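Local coordinates for protein methylxanthine N1-demethylase NdmA (PDB 6ICN) that removes the N1-methyl group of caffeine to give theobromine and formaldehyde, acting as a Rieske-type non-heme iron oxygenase that uses NADH and oxygen, at residues 220-225 with 241-246; 211-216 with 329-334; 156-161 with 250-255; 198-203 with 234-239. All coordinates share one frame; numbering follows the deposited sequence.

In the fold
From the N terminus, the loop 156-161 comes first and opens contact 3, which closes only at strand 250-257. Loop 198-203 then opens contact 4, and 211-216 opens contact 2; 220-225 follows and starts contact 1. Residues 234-239 close contact 4, 241-246 close contact 1 and 250-255 close contact 3, while contact 2 waits for helix 330-348. Contact 1 therefore sits within the spans of both contact 2 and contact 3, and contact 4 within that of contact 3; contact 4 crosses contacts 1 and 2, and contact 2 crosses contact 3. Contact 1 pairs two neighbouring strands of the catalytic-domain sheet, contacts 2 and 3 fasten a helix and a loop to it, and contact 4 joins two loops beside caffeine.

Contact 1. Residues 220-225 with 241-246; sequences FRFVYD and FSYTCS
Phe222 and Tyr243 lie in an offset stack, centroids 4.6 Å apart and planes 21° from parallel. One face of the Tyr243 ring receives Phe222 CE2, which sits 3.4 Å from Tyr243 CD1, toward the rim; one face of the Phe222 ring takes Tyr243 CB, a CH-pi contact with CB 3.8 Å from the centroid. Phe222 O lies in plane at the edge of the Tyr243 ring, and Tyr224 CB is also at an edge. Phe222 CG stands between the backbone N and the carbonyl carbon (chi1 50°), which swings its ring over the neighbouring strand. Cys245 SG approaches the same ring obliquely, 3.9 Å from Phe222 CE1. A leucine here would probably lose the stack and leave that face of Tyr243 and the cysteine sulfur poorly covered. The strands run antiparallel, with Phe220-Cys245, Phe222-Tyr243 and Tyr224-Phe241 as hydrogen-bonded pairs; Tyr243 N reaches Phe222 O at 2.8 Å. Arg221 and Thr244 lie side by side on the other face, the guanidinium being bonded to Gln219. Backbone bonds satisfy the paired amides, while side chains on the Phe222 face meet through rings, CH groups and sulfur; it continues to Phe241, which touches caffeine.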
# COMPACT_ATOMS: atom_id res chain seq x y z
N PHE A 220 -15.76 -43.55 -5.37
CA PHE A 220 -16.59 -43.47 -6.56
C PHE A 220 -15.72 -43.72 -7.78
O PHE A 220 -14.67 -43.08 -7.94
CB PHE A 220 -17.28 -42.10 -6.66
CG PHE A 220 -18.77 -42.13 -6.44
CD1 PHE A 220 -19.53 -43.22 -6.86
CD2 PHE A 220 -19.42 -41.06 -5.84
CE1 PHE A 220 -20.91 -43.24 -6.67
CE2 PHE A 220 -20.81 -41.08 -5.64
CZ PHE A 220 -21.54 -42.17 -6.06
N ARG A 221 -16.14 -44.64 -8.65
CA ARG A 221 -15.42 -44.93 -9.88
C ARG A 221 -16.33 -44.72 -11.08
O ARG A 221 -17.47 -45.20 -11.09
CB ARG A 221 -14.88 -46.37 -9.88
CG ARG A 221 -13.96 -46.67 -8.71
CD ARG A 221 -13.19 -47.94 -8.92
NE ARG A 221 -12.36 -48.24 -7.76
CZ ARG A 221 -11.54 -49.28 -7.69
NH1 ARG A 221 -11.43 -50.10 -8.73
NH2 ARG A 221 -10.82 -49.49 -6.60
N PHE A 222 -15.83 -43.98 -12.07
CA PHE A 222 -16.59 -43.75 -13.30
C PHE A 222 -15.64 -43.28 -14.40
O PHE A 222 -14.55 -42.76 -14.13
CB PHE A 222 -17.75 -42.75 -13.09
CG PHE A 222 -17.36 -41.45 -12.38
CD1 PHE A 222 -17.37 -41.37 -10.99
CD2 PHE A 222 -17.03 -40.33 -13.12
CE1 PHE A 222 -17.03 -40.17 -10.35
CE2 PHE A 222 -16.69 -39.12 -12.49
CZ PHE A 222 -16.68 -39.05 -11.10
N VAL A 223 -16.06 -43.48 -15.66
CA VAL A 223 -15.25 -43.23 -16.84
C VAL A 223 -16.01 -42.33 -17.82
O VAL A 223 -17.22 -42.48 -18.00
CB VAL A 223 -14.84 -44.56 -17.52
CG1 VAL A 223 -14.01 -44.30 -18.78
CG2 VAL A 223 -14.08 -45.44 -16.55
N TYR A 224 -15.29 -41.40 -18.45
CA TYR A 224 -15.88 -40.39 -19.33
C TYR A 224 -14.95 -40.17 -20.52
O TYR A 224 -13.81 -39.73 -20.35
CB TYR A 224 -16.11 -39.07 -18.57
CG TYR A 224 -16.54 -37.86 -19.38
CD1 TYR A 224 -17.23 -38.00 -20.59
CD2 TYR A 224 -16.28 -36.57 -18.94
CE1 TYR A 224 -17.63 -36.89 -21.33
CE2 TYR A 224 -16.68 -35.45 -19.67
CZ TYR A 224 -17.35 -35.62 -20.87
OH TYR A 224 -17.76 -34.53 -21.61
N ASP A 225 -15.44 -40.46 -21.73
CA ASP A 225 -14.69 -40.20 -22.96
C ASP A 225 -15.07 -38.82 -23.47
O ASP A 225 -16.15 -38.64 -24.05
CB ASP A 225 -14.96 -41.29 -23.99
CG ASP A 225 -14.56 -42.66 -23.50
OD1 ASP A 225 -13.43 -42.80 -22.98
OD2 ASP A 225 -15.38 -43.60 -23.63
N PHE A 241 -11.17 -40.34 -19.74
CA PHE A 241 -11.07 -39.99 -18.32
C PHE A 241 -11.50 -41.16 -17.45
O PHE A 241 -12.65 -41.59 -17.53
CB PHE A 241 -11.96 -38.79 -17.99
CG PHE A 241 -11.44 -37.45 -18.43
CD1 PHE A 241 -10.32 -37.33 -19.23
CD2 PHE A 241 -12.10 -36.28 -18.03
CE1 PHE A 241 -9.86 -36.08 -19.62
CE2 PHE A 241 -11.64 -35.03 -18.42
CZ PHE A 241 -10.52 -34.93 -19.22
N SER A 242 -10.63 -41.61 -16.54
CA SER A 242 -11.00 -42.62 -15.55
C SER A 242 -10.85 -42.04 -14.15
O SER A 242 -9.73 -41.73 -13.73
CB SER A 242 -10.15 -43.88 -15.71
OG SER A 242 -10.44 -44.79 -14.67
N TYR A 243 -11.97 -41.91 -13.43
CA TYR A 243 -11.99 -41.29 -12.11
C TYR A 243 -12.03 -42.35 -11.01
O TYR A 243 -12.86 -43.26 -11.05
CB TYR A 243 -13.22 -40.40 -11.93
CG TYR A 243 -13.30 -39.17 -12.80
CD1 TYR A 243 -13.76 -39.25 -14.11
CD2 TYR A 243 -12.96 -37.91 -12.30
CE1 TYR A 243 -13.88 -38.13 -14.91
CE2 TYR A 243 -13.08 -36.77 -13.10
CZ TYR A 243 -13.53 -36.89 -14.40
OH TYR A 243 -13.65 -35.79 -15.20
N THR A 244 -11.18 -42.18 -10.01
CA THR A 244 -11.26 -42.94 -8.76
C THR A 244 -11.30 -41.91 -7.64
O THR A 244 -10.28 -41.26 -7.36
CB THR A 244 -10.07 -43.87 -8.58
OG1 THR A 244 -9.94 -44.71 -9.73
CG2 THR A 244 -10.25 -44.72 -7.34
N CYS A 245 -12.45 -41.74 -7.02
CA CYS A 245 -12.67 -40.64 -6.08
C CYS A 245 -12.78 -41.21 -4.68
O CYS A 245 -13.83 -41.74 -4.30
CB CYS A 245 -13.92 -39.85 -6.45
SG CYS A 245 -13.92 -39.20 -8.15
N SER A 246 -11.70 -41.11 -3.91
CA SER A 246 -11.71 -41.55 -2.51
C SER A 246 -12.58 -40.60 -1.69
O SER A 246 -12.25 -39.42 -1.53
CB SER A 246 -10.29 -41.60 -1.95
OG SER A 246 -9.51 -42.56 -2.64

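Contact 2. Residues 211-216 with 329-334; sequences VPMDRF and DKVSIQ
Met213 and Gln334 cross obliquely, the thioether of Met213 lying against the first turn of helix 330-348. Its sulfur does most of the touching: Met213 SD is 3.8 Å from Val331 CA, equally close to Gln334 CB, and 4.0 Å from Val331 CG2. The bend at the end of the methionine chain (chi3 72°) folds CE back so that it too meets Val331 CA and Gln334 CB, with Met213 CE 3.9 Å from Val331 CA. Lys330 comes from the opposite direction, its chain fully extended past Met213 SD to place NZ 2.8 Å from Val211 O. That ammonium sits above the carbonyl plane, and it also forms a salt bridge with Glu363. The start of helix 330-348 packs here against the edge of the sheet: strand 214-216 is an edge strand of the seven-stranded sheet in this chain, and the helix start lies across the loop that leads into it. With an alanine in place of Lys330, Glu363 would probably lose its ionic mate and the Val211 carbonyl its donor. Farther along, a water joins Arg215 NH1, at the guanidinium edge, to both Gln334 O and Gln334 OE1; Arg215 also bridges to Glu341. Just before the helix, Asp329 bonds through OD2 to His82 of the second subunit, a residue of the [2Fe-2S] cluster pocket there.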
# COMPACT_ATOMS: atom_id res chain seq x y z
N VAL A 211 -23.04 -41.09 -17.21
CA VAL A 211 -22.14 -42.23 -17.07
C VAL A 211 -22.57 -43.12 -15.90
O VAL A 211 -23.08 -42.61 -14.89
CB VAL A 211 -20.68 -41.77 -16.90
CG1 VAL A 211 -20.30 -40.83 -18.03
CG2 VAL A 211 -20.48 -41.10 -15.55
N PRO A 212 -22.38 -44.43 -15.98
CA PRO A 212 -22.57 -45.27 -14.79
C PRO A 212 -21.50 -44.98 -13.75
O PRO A 212 -20.36 -44.64 -14.08
CB PRO A 212 -22.45 -46.70 -15.33
CG PRO A 212 -21.73 -46.57 -16.62
CD PRO A 212 -22.02 -45.22 -17.17
N MET A 213 -21.89 -45.09 -12.48
CA MET A 213 -21.01 -44.79 -11.35
C MET A 213 -21.05 -45.95 -10.37
O MET A 213 -22.13 -46.39 -9.96
CB MET A 213 -21.43 -43.51 -10.63
CG MET A 213 -21.41 -42.28 -11.50
SD MET A 213 -22.11 -40.84 -10.65
CE MET A 213 -20.79 -40.50 -9.46
N ASP A 214 -19.87 -46.43 -9.98
CA ASP A 214 -19.73 -47.52 -9.03
C ASP A 214 -19.15 -47.01 -7.72
O ASP A 214 -18.25 -46.17 -7.72
CB ASP A 214 -18.80 -48.61 -9.57
CG ASP A 214 -19.26 -49.16 -10.89
OD1 ASP A 214 -20.48 -49.23 -11.12
OD2 ASP A 214 -18.38 -49.52 -11.70
N ARG A 215 -19.66 -47.55 -6.61
CA ARG A 215 -19.02 -47.42 -5.31
C ARG A 215 -18.24 -48.69 -5.03
O ARG A 215 -18.78 -49.80 -5.13
CB ARG A 215 -20.03 -47.19 -4.19
CG ARG A 215 -21.07 -46.10 -4.40
CD ARG A 215 -21.87 -46.03 -3.15
NE ARG A 215 -22.96 -45.05 -3.17
CZ ARG A 215 -23.78 -44.86 -2.16
NH1 ARG A 215 -24.76 -43.96 -2.25
NH2 ARG A 215 -23.65 -45.58 -1.05
N PHE A 216 -16.97 -48.53 -4.69
CA PHE A 216 -16.14 -49.69 -4.37
C PHE A 216 -15.03 -49.25 -3.43
O PHE A 216 -14.30 -48.30 -3.74
CB PHE A 216 -15.56 -50.32 -5.65
CG PHE A 216 -14.84 -51.61 -5.41
CD1 PHE A 216 -15.54 -52.78 -5.19
CD2 PHE A 216 -13.45 -51.65 -5.40
CE1 PHE A 216 -14.88 -53.97 -4.97
CE2 PHE A 216 -12.78 -52.84 -5.18
CZ PHE A 216 -13.50 -54.00 -4.96
N ASP A 329 -26.48 -33.58 -14.23
CA ASP A 329 -25.83 -33.42 -12.94
C ASP A 329 -25.63 -34.74 -12.20
O ASP A 329 -25.45 -34.72 -10.98
CB ASP A 329 -26.66 -32.50 -12.04
CG ASP A 329 -26.67 -31.06 -12.53
OD1 ASP A 329 -25.61 -30.61 -13.02
OD2 ASP A 329 -27.72 -30.41 -12.41
N LYS A 330 -25.69 -35.88 -12.91
CA LYS A 330 -25.67 -37.19 -12.23
C LYS A 330 -24.55 -37.31 -11.20
O LYS A 330 -24.78 -37.74 -10.07
CB LYS A 330 -25.53 -38.32 -13.25
CG LYS A 330 -25.56 -39.68 -12.51
CD LYS A 330 -25.46 -40.85 -13.44
CE LYS A 330 -25.48 -42.15 -12.63
NZ LYS A 330 -25.39 -43.31 -13.55
N VAL A 331 -23.32 -36.93 -11.58
CA VAL A 331 -22.19 -37.09 -10.65
C VAL A 331 -22.44 -36.29 -9.37
O VAL A 331 -22.29 -36.81 -8.26
CB VAL A 331 -20.88 -36.69 -11.34
CG1 VAL A 331 -19.75 -36.65 -10.32
CG2 VAL A 331 -20.53 -37.66 -12.49
N SER A 332 -22.84 -35.02 -9.51
CA SER A 332 -23.18 -34.19 -8.36
C SER A 332 -24.29 -34.80 -7.50
O SER A 332 -24.23 -34.82 -6.26
CB SER A 332 -23.60 -32.80 -8.85
OG SER A 332 -24.21 -32.10 -7.80
N ILE A 333 -25.35 -35.28 -8.16
CA ILE A 333 -26.49 -35.83 -7.43
C ILE A 333 -26.06 -37.05 -6.63
O ILE A 333 -26.39 -37.17 -5.45
CB ILE A 333 -27.62 -36.19 -8.42
CG1 ILE A 333 -28.17 -34.93 -9.09
CG2 ILE A 333 -28.74 -36.91 -7.68
CD1 ILE A 333 -28.99 -35.24 -10.35
N GLN A 334 -25.29 -37.94 -7.26
CA GLN A 334 -24.88 -39.17 -6.60
C GLN A 334 -23.89 -38.88 -5.48
O GLN A 334 -23.93 -39.53 -4.42
CB GLN A 334 -24.30 -40.14 -7.62
CG GLN A 334 -25.34 -40.64 -8.65
CD GLN A 334 -26.59 -41.23 -7.99
OE1 GLN A 334 -26.49 -42.04 -7.07
NE2 GLN A 334 -27.76 -40.81 -8.45
O HOH W 1 -24.89 -42.16 -4.62

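Contact 3. Residues 156-161 with 250-255; sequences YFSAAN and AINLEV
A type I beta turn from Phe157 to Ala160 is pinned to strand 250-257 by Asn252, whose amide grips Ser158 at two points. Ser158 N donates to Asn252 OD1 at 2.9 Å, an almost straight bond (169°), although the donor stands above the carbonyl plane. On the other side of the amide, Asn252 ND2 gives a bond of 3.0 Å to Ser158 OG, which lies near the amide plane. The two bonds probably fix which way round the amide sits. The anti placement of Asn252 CG relative to its own N (chi1 -173°) carries the group out from the strand to the turn. Asn252 OD1 also sits in plane at the edge of the Phe157 ring, 3.3 Å from Phe157 CD1, with ring and amide planes 61° apart. Glu254 leans its CG to 3.3 Å from Ser158 OG, and a water links Tyr156 OH to Glu254 OE1, 2.6 Å from that oxygen. Around this, the strand is paired on one side with 239-246, through Thr244 and Ser242, and on the other with 263-274. Phe157 packs against Phe267 and Val265 of the latter, while Ile251 meets Trp183 and Phe186 of helix 179-186.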
# COMPACT_ATOMS: atom_id res chain seq x y z
N TYR A 156 -6.46 -42.71 -2.47
CA TYR A 156 -5.67 -43.40 -3.48
C TYR A 156 -5.18 -42.43 -4.55
O TYR A 156 -5.97 -41.70 -5.15
CB TYR A 156 -6.53 -44.50 -4.10
CG TYR A 156 -6.00 -45.13 -5.37
CD1 TYR A 156 -4.92 -46.01 -5.35
CD2 TYR A 156 -6.62 -44.88 -6.59
CE1 TYR A 156 -4.46 -46.59 -6.52
CE2 TYR A 156 -6.17 -45.47 -7.77
CZ TYR A 156 -5.08 -46.33 -7.73
OH TYR A 156 -4.64 -46.91 -8.90
N PHE A 157 -3.87 -42.45 -4.80
CA PHE A 157 -3.21 -41.76 -5.91
C PHE A 157 -2.59 -42.82 -6.81
O PHE A 157 -1.67 -43.53 -6.39
CB PHE A 157 -2.15 -40.81 -5.34
CG PHE A 157 -1.35 -40.05 -6.38
CD1 PHE A 157 -1.89 -39.70 -7.61
CD2 PHE A 157 -0.05 -39.65 -6.08
CE1 PHE A 157 -1.14 -38.97 -8.55
CE2 PHE A 157 0.70 -38.91 -7.00
CZ PHE A 157 0.17 -38.58 -8.24
N SER A 158 -3.08 -42.93 -8.05
CA SER A 158 -2.70 -44.06 -8.90
C SER A 158 -1.24 -43.99 -9.37
O SER A 158 -0.64 -45.03 -9.69
CB SER A 158 -3.64 -44.13 -10.12
OG SER A 158 -3.48 -43.02 -10.99
N ALA A 159 -0.66 -42.80 -9.44
CA ALA A 159 0.65 -42.63 -10.05
C ALA A 159 1.80 -42.90 -9.09
O ALA A 159 2.94 -42.99 -9.54
CB ALA A 159 0.81 -41.21 -10.61
N ALA A 160 1.52 -43.02 -7.80
CA ALA A 160 2.59 -43.27 -6.84
C ALA A 160 3.31 -44.56 -7.19
O ALA A 160 2.68 -45.58 -7.48
CB ALA A 160 2.02 -43.33 -5.42
N ASN A 161 4.65 -44.50 -7.23
CA ASN A 161 5.49 -45.67 -7.47
C ASN A 161 5.26 -46.29 -8.85
O ASN A 161 5.39 -47.51 -9.02
CB ASN A 161 5.29 -46.73 -6.37
CG ASN A 161 5.55 -46.17 -4.98
OD1 ASN A 161 6.59 -45.57 -4.71
ND2 ASN A 161 4.57 -46.34 -4.08
N ALA A 250 -11.19 -36.46 -2.25
CA ALA A 250 -10.03 -36.70 -3.09
C ALA A 250 -10.46 -37.24 -4.45
O ALA A 250 -11.32 -38.12 -4.52
CB ALA A 250 -9.07 -37.69 -2.43
N ILE A 251 -9.86 -36.71 -5.51
CA ILE A 251 -10.15 -37.15 -6.88
C ILE A 251 -8.87 -37.56 -7.57
O ILE A 251 -7.93 -36.76 -7.70
CB ILE A 251 -10.87 -36.07 -7.69
CG1 ILE A 251 -12.21 -35.70 -7.02
CG2 ILE A 251 -11.07 -36.50 -9.14
CD1 ILE A 251 -12.70 -34.35 -7.46
N ASN A 252 -8.82 -38.81 -8.06
CA ASN A 252 -7.73 -39.30 -8.89
C ASN A 252 -8.28 -39.44 -10.31
O ASN A 252 -9.17 -40.27 -10.55
CB ASN A 252 -7.19 -40.63 -8.36
CG ASN A 252 -5.95 -41.10 -9.12
OD1 ASN A 252 -4.83 -40.78 -8.73
ND2 ASN A 252 -6.15 -41.86 -10.19
N LEU A 253 -7.78 -38.62 -11.23
CA LEU A 253 -8.25 -38.62 -12.62
C LEU A 253 -7.11 -39.08 -13.53
O LEU A 253 -6.10 -38.38 -13.69
CB LEU A 253 -8.75 -37.23 -13.03
CG LEU A 253 -9.02 -37.02 -14.52
CD1 LEU A 253 -10.04 -38.04 -15.05
CD2 LEU A 253 -9.54 -35.59 -14.78
N GLU A 254 -7.27 -40.26 -14.14
CA GLU A 254 -6.30 -40.76 -15.10
C GLU A 254 -6.77 -40.42 -16.51
O GLU A 254 -7.86 -40.85 -16.91
CB GLU A 254 -6.12 -42.27 -14.95
CG GLU A 254 -5.49 -42.69 -13.64
CD GLU A 254 -5.51 -44.21 -13.44
OE1 GLU A 254 -6.43 -44.73 -12.76
OE2 GLU A 254 -4.61 -44.87 -13.99
N VAL A 255 -5.97 -39.65 -17.24
CA VAL A 255 -6.30 -39.24 -18.61
C VAL A 255 -5.39 -39.99 -19.58
O VAL A 255 -4.16 -39.88 -19.52
CB VAL A 255 -6.16 -37.72 -18.82
CG1 VAL A 255 -6.59 -37.35 -20.23
CG2 VAL A 255 -6.96 -36.95 -17.78
O HOH W 2 -6.31 -46.80 -11.14
O HOH W 3 -2.12 -43.82 -12.91

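Contact 4. Residues 198-203 with 234-239; sequences GTLFDP and NQAPIG. With CFF (caffeine), chain F.
Ile238 presses on Leu200 and Phe201 in the close-packed half of this contact. Ile238 CD1 comes within 3.3 Å of Leu200 O and 3.7 Å of Phe201 CE1, meeting that ring obliquely. CG1 and CD1 of Ile238, its ethyl arm, gather there, CG1 lying anti to the carbonyl carbon (chi1 -78°). Leu200 O is buried without a polar partner, as is Thr199 O, which faces Ala236 CB at 3.7 Å. The other half is slacker: Leu200 CD2 stands 4.4 Å from both Ala236 CB and Ile238 CG1, and the segment ends at Gly198 and Asn234 are exposed. Leu200 also covers a face of caffeine, with CD1 over the ring 4.0 Å from caffeine N3 and CD2 3.9 Å from the N3-methyl carbon C12. Pro237 O comes nearer, at 3.3 Å from C12, and Pro237 CG and CD come up to the edge of caffeine beside N9. Pro237 is the centre of an inverse gamma turn, marked by a weak Ile238 N to Ala236 O bond. Two loops thus meet at the substrate pocket, near the cobalt ion held by His191, His196 and Asp307, the two-histidine, one-carboxylate facial triad that holds the non-heme iron in Rieske oxygenases.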
# COMPACT_ATOMS: atom_id res chain seq x y z
N GLY A 198 -11.53 -21.53 -23.86
CA GLY A 198 -10.27 -21.57 -24.59
C GLY A 198 -9.38 -22.74 -24.23
O GLY A 198 -8.41 -23.02 -24.96
N THR A 199 -9.70 -23.46 -23.17
CA THR A 199 -8.70 -24.10 -22.33
C THR A 199 -8.89 -25.60 -22.21
O THR A 199 -7.93 -26.36 -22.42
CB THR A 199 -8.76 -23.42 -20.95
OG1 THR A 199 -8.61 -22.00 -21.14
CG2 THR A 199 -7.66 -23.92 -20.04
N LEU A 200 -10.10 -26.05 -21.87
CA LEU A 200 -10.38 -27.48 -21.76
C LEU A 200 -11.37 -28.00 -22.79
O LEU A 200 -11.19 -29.10 -23.30
CB LEU A 200 -10.91 -27.81 -20.35
CG LEU A 200 -9.80 -27.82 -19.30
CD1 LEU A 200 -10.36 -28.02 -17.90
CD2 LEU A 200 -8.76 -28.88 -19.64
N PHE A 201 -12.40 -27.23 -23.14
CA PHE A 201 -13.43 -27.74 -24.03
C PHE A 201 -13.72 -26.73 -25.13
O PHE A 201 -13.49 -25.52 -24.97
CB PHE A 201 -14.73 -28.04 -23.27
CG PHE A 201 -14.87 -29.48 -22.86
CD1 PHE A 201 -13.89 -30.10 -22.08
CD2 PHE A 201 -16.00 -30.20 -23.21
CE1 PHE A 201 -14.03 -31.42 -21.68
CE2 PHE A 201 -16.15 -31.53 -22.81
CZ PHE A 201 -15.16 -32.14 -22.05
N ASP A 202 -14.23 -27.24 -26.25
CA ASP A 202 -14.90 -26.37 -27.21
C ASP A 202 -16.15 -25.79 -26.56
O ASP A 202 -16.86 -26.50 -25.83
CB ASP A 202 -15.31 -27.15 -28.47
CG ASP A 202 -14.16 -27.40 -29.41
OD1 ASP A 202 -13.10 -26.74 -29.29
OD2 ASP A 202 -14.33 -28.25 -30.31
N PRO A 203 -16.46 -24.51 -26.79
CA PRO A 203 -17.71 -23.96 -26.24
C PRO A 203 -18.98 -24.64 -26.76
O PRO A 203 -20.03 -24.54 -26.11
CB PRO A 203 -17.65 -22.47 -26.63
CG PRO A 203 -16.56 -22.36 -27.66
CD PRO A 203 -15.59 -23.47 -27.36
N ASN A 234 -2.16 -28.48 -26.65
CA ASN A 234 -1.66 -29.85 -26.55
C ASN A 234 -1.35 -30.25 -25.11
O ASN A 234 -1.40 -31.45 -24.79
CB ASN A 234 -0.43 -30.02 -27.46
CG ASN A 234 0.26 -31.38 -27.29
OD1 ASN A 234 1.48 -31.45 -27.09
ND2 ASN A 234 -0.51 -32.47 -27.37
N GLN A 235 -1.04 -29.30 -24.23
CA GLN A 235 -0.81 -29.64 -22.83
C GLN A 235 -2.11 -29.79 -22.03
O GLN A 235 -2.05 -30.16 -20.85
CB GLN A 235 0.09 -28.60 -22.15
CG GLN A 235 -0.56 -27.25 -21.87
CD GLN A 235 -0.39 -26.26 -23.02
OE1 GLN A 235 -0.31 -26.67 -24.18
NE2 GLN A 235 -0.33 -24.97 -22.69
N ALA A 236 -3.26 -29.52 -22.63
CA ALA A 236 -4.53 -29.78 -21.96
C ALA A 236 -4.69 -31.28 -21.75
O ALA A 236 -4.59 -32.04 -22.72
CB ALA A 236 -5.70 -29.24 -22.78
N PRO A 237 -4.90 -31.75 -20.50
CA PRO A 237 -5.17 -33.18 -20.30
C PRO A 237 -6.57 -33.55 -20.75
O PRO A 237 -7.48 -33.65 -19.92
CB PRO A 237 -4.99 -33.38 -18.79
CG PRO A 237 -4.22 -32.14 -18.33
CD PRO A 237 -4.70 -31.05 -19.22
N ILE A 238 -6.76 -33.73 -22.05
CA ILE A 238 -8.05 -34.07 -22.63
C ILE A 238 -7.94 -35.44 -23.30
O ILE A 238 -7.02 -35.67 -24.10
CB ILE A 238 -8.52 -33.00 -23.63
CG1 ILE A 238 -9.09 -31.79 -22.87
CG2 ILE A 238 -9.54 -33.57 -24.59
CD1 ILE A 238 -10.41 -32.07 -22.16
N GLY A 239 -8.85 -36.34 -22.96
CA GLY A 239 -8.84 -37.67 -23.54
C GLY A 239 -9.86 -38.59 -22.89
O GLY A 239 -10.95 -38.13 -22.52
N1 CFF F . -10.00 -30.52 -14.21
C2 CFF F . -9.92 -31.25 -15.37
C10 CFF F . -11.22 -30.54 -13.43
C6 CFF F . -8.97 -29.77 -13.81
N3 CFF F . -8.78 -31.23 -16.11
O11 CFF F . -10.84 -31.92 -15.72
C12 CFF F . -8.68 -32.01 -17.34
C4 CFF F . -7.74 -30.48 -15.70
C5 CFF F . -7.81 -29.76 -14.56
N9 CFF F . -6.52 -30.28 -16.23
O13 CFF F . -9.04 -29.13 -12.80
N7 CFF F . -6.64 -29.12 -14.39
C8 CFF F . -5.84 -29.44 -15.42
C14 CFF F . -6.04 -28.22 -13.43